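Local coordinates for extracellular solute-binding protein family 1 (PDB 5CI5) that probably serves as the sugar-binding component of an ABC transporter and binds alpha-D-tagatose, at residues 67-72 and 80-85; 303-306 and 311-314. One frame throughout, in Å; residues are numbered along the deposited sequence.

How the interactions relate
Following the chain from the N terminus, helix 62-75 leads through a short connection into strand 81-85; interaction 1 closes this helix-to-strand connection, with seven residues separating 67-72 from 80-85. Much later strand 298-304 returns to pair antiparallel with 81-85, and interaction 2 closes another short connection, four residues between 303-306 and 311-314, where helix 312-322 starts. The two contacts are in series, neither nested nor crossed. Their centres lie about 12 Å apart and they meet directly: V304 N approaches A82 O at 2.9 Å, a probable hydrogen bond, and D80 OD2 probably takes another from N311 ND2. They pack helix 62-75 on strand 81-85 and helix 312-322 on the continuation of neighbouring strand 298-304.

Interaction 1: 67-72 and 80-85; sequences DKLVTA and DLAFAD. With T6T (alpha-D-tagatopyranose), chain C.
OD1 of D85 is gripped by several groups: O4 of the tagatose donates to it at 2.6 Å, the backbone N of G87 adds a second bond, and R370 makes a long, weak ion pair. The other carboxylate oxygen, OD2, accepts from O5 at 2.7 Å, so the two oxygens of one group hold two neighbouring hydroxyls of the sugar. CG stands anti to the backbone N (chi1 -159°), which carries the carboxylate beyond the end of strand 81-85 to the ligand. With an alanine here, O4 and O5 would probably both lose an acceptor and the N of G87 its side-chain partner.

Behind this pocket, helix 62-75 lies on the strand through L69. Its CD1 meets the CB of A82 at 4.0 Å, while CD2 rests 3.4 Å from the carbonyl oxygen of F83, which accepts a bond from the hydroxyl of Y65. W28, W89 and F93 also border this leucine. The helix and strand belong to a beta-alpha-beta crossover from strand 55-60 to 81-85, which passes over 25-30. Helix and strand thus meet mainly through one leucine, without a hydrogen bond across, whereas D85 gives the sugar two polar bonds, alongside those of D137, R139 and W301.

Interaction 2: 303-306 and 311-314; sequences LVIP and NKED
From strand 298-304 the backbone runs on through I305 and P306, turns over four residues and enters helix 312-322, with the CA atoms of I305 and K312 6.7 Å apart where the two segments come closest. N311 occupies the N-cap position, yet its side chain makes no capping bond. I305 is directed toward the start of the helix, and each of its branches touches K312. Its CG2, anti to the backbone N, lies 4.0 Å from CG of K312, and its longer arm carries CD1 to 3.9 Å from the carbonyl oxygen of the same lysine; the two side chains cross obliquely. This is the link from the antiparallel strand of a type II periplasmic-binding-protein lobe, the strand inserted between 81-85 and 128-138, to the helix that follows it. Beyond CG the lysine is fully extended, and its aliphatic part runs alongside the turn, bringing CE to 3.7 Å from the carbonyl oxygen of P306. The ammonium group then reaches past the two segments to a salt bridge with E100 and a hydrogen bond with the carbonyl of S307, which probably fixes the direction of the chain. L81 and A315 pack against I305 as well, so the isoleucine is shared between sheet and helix.

Interaction 1: 67-72 and 80-85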
# COMPACT_ATOMS: atom_id res chain seq x y z
N ASP A 67 3.02 0.06 14.96
CA ASP A 67 3.46 -0.11 16.34
C ASP A 67 2.77 0.88 17.27
O ASP A 67 2.39 0.51 18.38
CB ASP A 67 4.98 0.04 16.42
CG ASP A 67 5.71 -1.15 15.80
OD1 ASP A 67 5.11 -2.25 15.67
OD2 ASP A 67 6.88 -0.97 15.41
N LYS A 68 2.59 2.12 16.83
CA LYS A 68 1.87 3.09 17.65
C LYS A 68 0.40 2.72 17.84
O LYS A 68 -0.17 2.88 18.94
CB LYS A 68 1.99 4.48 17.03
CG LYS A 68 3.41 5.03 17.09
CD LYS A 68 3.51 6.40 16.41
CE LYS A 68 4.77 7.15 16.84
NZ LYS A 68 5.99 6.41 16.46
N LEU A 69 -0.23 2.26 16.77
CA LEU A 69 -1.64 1.92 16.85
C LEU A 69 -1.84 0.68 17.75
O LEU A 69 -2.72 0.67 18.61
CB LEU A 69 -2.23 1.70 15.44
CG LEU A 69 -3.73 1.38 15.39
CD1 LEU A 69 -4.56 2.43 16.17
CD2 LEU A 69 -4.21 1.25 13.93
N VAL A 70 -1.00 -0.33 17.59
CA VAL A 70 -1.07 -1.51 18.43
C VAL A 70 -0.89 -1.11 19.91
O VAL A 70 -1.63 -1.56 20.79
CB VAL A 70 -0.02 -2.56 18.03
CG1 VAL A 70 0.08 -3.66 19.09
CG2 VAL A 70 -0.38 -3.17 16.69
N THR A 71 0.09 -0.26 20.16
CA THR A 71 0.36 0.20 21.52
C THR A 71 -0.89 0.78 22.16
O THR A 71 -1.25 0.47 23.30
CB THR A 71 1.49 1.26 21.52
OG1 THR A 71 2.70 0.67 21.03
CG2 THR A 71 1.72 1.83 22.93
N ALA A 72 -1.59 1.61 21.39
CA ALA A 72 -2.80 2.25 21.88
C ALA A 72 -3.94 1.25 22.08
O ALA A 72 -4.69 1.31 23.06
CB ALA A 72 -3.23 3.34 20.93
N ASP A 80 -10.89 7.32 18.71
CA ASP A 80 -12.25 6.86 18.51
C ASP A 80 -12.45 6.32 17.10
O ASP A 80 -13.30 5.46 16.88
CB ASP A 80 -13.23 7.98 18.78
CG ASP A 80 -13.06 8.55 20.17
OD1 ASP A 80 -13.12 7.75 21.11
OD2 ASP A 80 -12.85 9.77 20.32
N LEU A 81 -11.69 6.86 16.14
CA LEU A 81 -11.70 6.42 14.75
C LEU A 81 -10.26 6.38 14.28
O LEU A 81 -9.52 7.32 14.54
CB LEU A 81 -12.53 7.36 13.86
CG LEU A 81 -12.86 6.84 12.46
CD1 LEU A 81 -13.76 5.64 12.48
CD2 LEU A 81 -13.49 7.99 11.64
N ALA A 82 -9.83 5.28 13.66
CA ALA A 82 -8.42 5.10 13.29
C ALA A 82 -8.30 4.53 11.90
O ALA A 82 -9.06 3.66 11.52
CB ALA A 82 -7.68 4.15 14.26
N PHE A 83 -7.32 5.03 11.16
CA PHE A 83 -6.86 4.39 9.95
C PHE A 83 -6.26 3.02 10.29
O PHE A 83 -5.51 2.89 11.24
CB PHE A 83 -5.82 5.26 9.26
CG PHE A 83 -6.39 6.17 8.20
CD1 PHE A 83 -7.41 7.07 8.48
CD2 PHE A 83 -5.88 6.12 6.90
CE1 PHE A 83 -7.93 7.87 7.49
CE2 PHE A 83 -6.40 6.91 5.91
CZ PHE A 83 -7.43 7.79 6.20
N ALA A 84 -6.57 2.03 9.46
CA ALA A 84 -5.97 0.70 9.59
C ALA A 84 -5.73 0.17 8.18
O ALA A 84 -6.60 0.26 7.30
CB ALA A 84 -6.86 -0.25 10.39
N ASP A 85 -4.54 -0.36 7.96
CA ASP A 85 -4.13 -0.88 6.65
C ASP A 85 -5.03 -2.05 6.20
O ASP A 85 -5.32 -2.96 6.96
CB ASP A 85 -2.66 -1.30 6.74
CG ASP A 85 -1.97 -1.38 5.42
OD1 ASP A 85 -2.58 -1.84 4.42
OD2 ASP A 85 -0.78 -0.98 5.38
O3 T6T C . -1.07 0.32 -0.24
C3 T6T C . -1.15 1.01 1.00
C4 T6T C . -1.00 -0.01 2.13
O4 T6T C . -1.97 -1.06 1.98
C5 T6T C . 0.41 -0.55 2.09
O5 T6T C . 0.60 -1.50 3.14
C6 T6T C . 1.42 0.59 2.19
O6 T6T C . 1.22 1.48 1.09
C2 T6T C . -0.09 2.06 1.06
O2 T6T C . -0.28 2.87 2.23
C1 T6T C . -0.14 2.98 -0.18
O1 T6T C . -1.37 3.56 -0.39

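Interaction 2: 303-306 and 311-314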
# COMPACT_ATOMS: atom_id res chain seq x y z
N LEU A 303 -11.24 2.69 7.87
CA LEU A 303 -11.57 3.37 9.11
C LEU A 303 -12.14 2.34 10.09
O LEU A 303 -13.05 1.60 9.75
CB LEU A 303 -12.57 4.50 8.88
CG LEU A 303 -12.16 5.50 7.82
CD1 LEU A 303 -13.32 6.43 7.48
CD2 LEU A 303 -10.97 6.30 8.30
N VAL A 304 -11.56 2.29 11.28
CA VAL A 304 -12.01 1.34 12.32
C VAL A 304 -12.32 2.09 13.61
O VAL A 304 -11.80 3.17 13.84
CB VAL A 304 -10.97 0.23 12.61
CG1 VAL A 304 -10.58 -0.47 11.32
CG2 VAL A 304 -9.73 0.76 13.33
N ILE A 305 -13.19 1.50 14.42
CA ILE A 305 -13.61 2.07 15.70
C ILE A 305 -13.20 1.12 16.81
O ILE A 305 -13.70 0.01 16.86
CB ILE A 305 -15.13 2.27 15.73
CG1 ILE A 305 -15.55 3.27 14.64
CG2 ILE A 305 -15.59 2.75 17.12
CD1 ILE A 305 -17.03 3.36 14.45
N PRO A 306 -12.31 1.56 17.71
CA PRO A 306 -11.90 0.65 18.78
C PRO A 306 -13.07 0.30 19.70
O PRO A 306 -13.90 1.14 20.00
CB PRO A 306 -10.81 1.45 19.53
CG PRO A 306 -10.28 2.39 18.49
CD PRO A 306 -11.52 2.81 17.74
N ASN A 311 -16.93 6.88 22.36
CA ASN A 311 -17.57 7.77 21.39
C ASN A 311 -17.93 7.04 20.10
O ASN A 311 -17.69 7.53 19.01
CB ASN A 311 -16.64 8.94 21.05
CG ASN A 311 -16.36 9.83 22.23
OD1 ASN A 311 -17.27 10.23 22.96
ND2 ASN A 311 -15.10 10.17 22.42
N LYS A 312 -18.50 5.85 20.23
CA LYS A 312 -18.64 4.99 19.07
C LYS A 312 -19.64 5.47 18.04
O LYS A 312 -19.45 5.26 16.84
CB LYS A 312 -19.02 3.58 19.50
CG LYS A 312 -17.96 2.95 20.33
CD LYS A 312 -18.41 1.57 20.78
CE LYS A 312 -17.28 0.86 21.45
NZ LYS A 312 -17.71 -0.44 22.06
N GLU A 313 -20.73 6.08 18.49
CA GLU A 313 -21.73 6.54 17.54
C GLU A 313 -21.22 7.77 16.77
O GLU A 313 -21.39 7.83 15.55
CB GLU A 313 -23.04 6.82 18.28
CG GLU A 313 -24.29 6.47 17.50
CD GLU A 313 -24.24 5.08 16.89
OE1 GLU A 313 -23.97 4.10 17.61
OE2 GLU A 313 -24.46 4.98 15.66
N ASP A 314 -20.58 8.72 17.44
CA ASP A 314 -20.03 9.88 16.74
C ASP A 314 -18.87 9.46 15.83
O ASP A 314 -18.63 10.09 14.79
CB ASP A 314 -19.53 10.94 17.71
CG ASP A 314 -20.66 11.72 18.38
OD1 ASP A 314 -21.81 11.59 17.96
OD2 ASP A 314 -20.38 12.46 19.34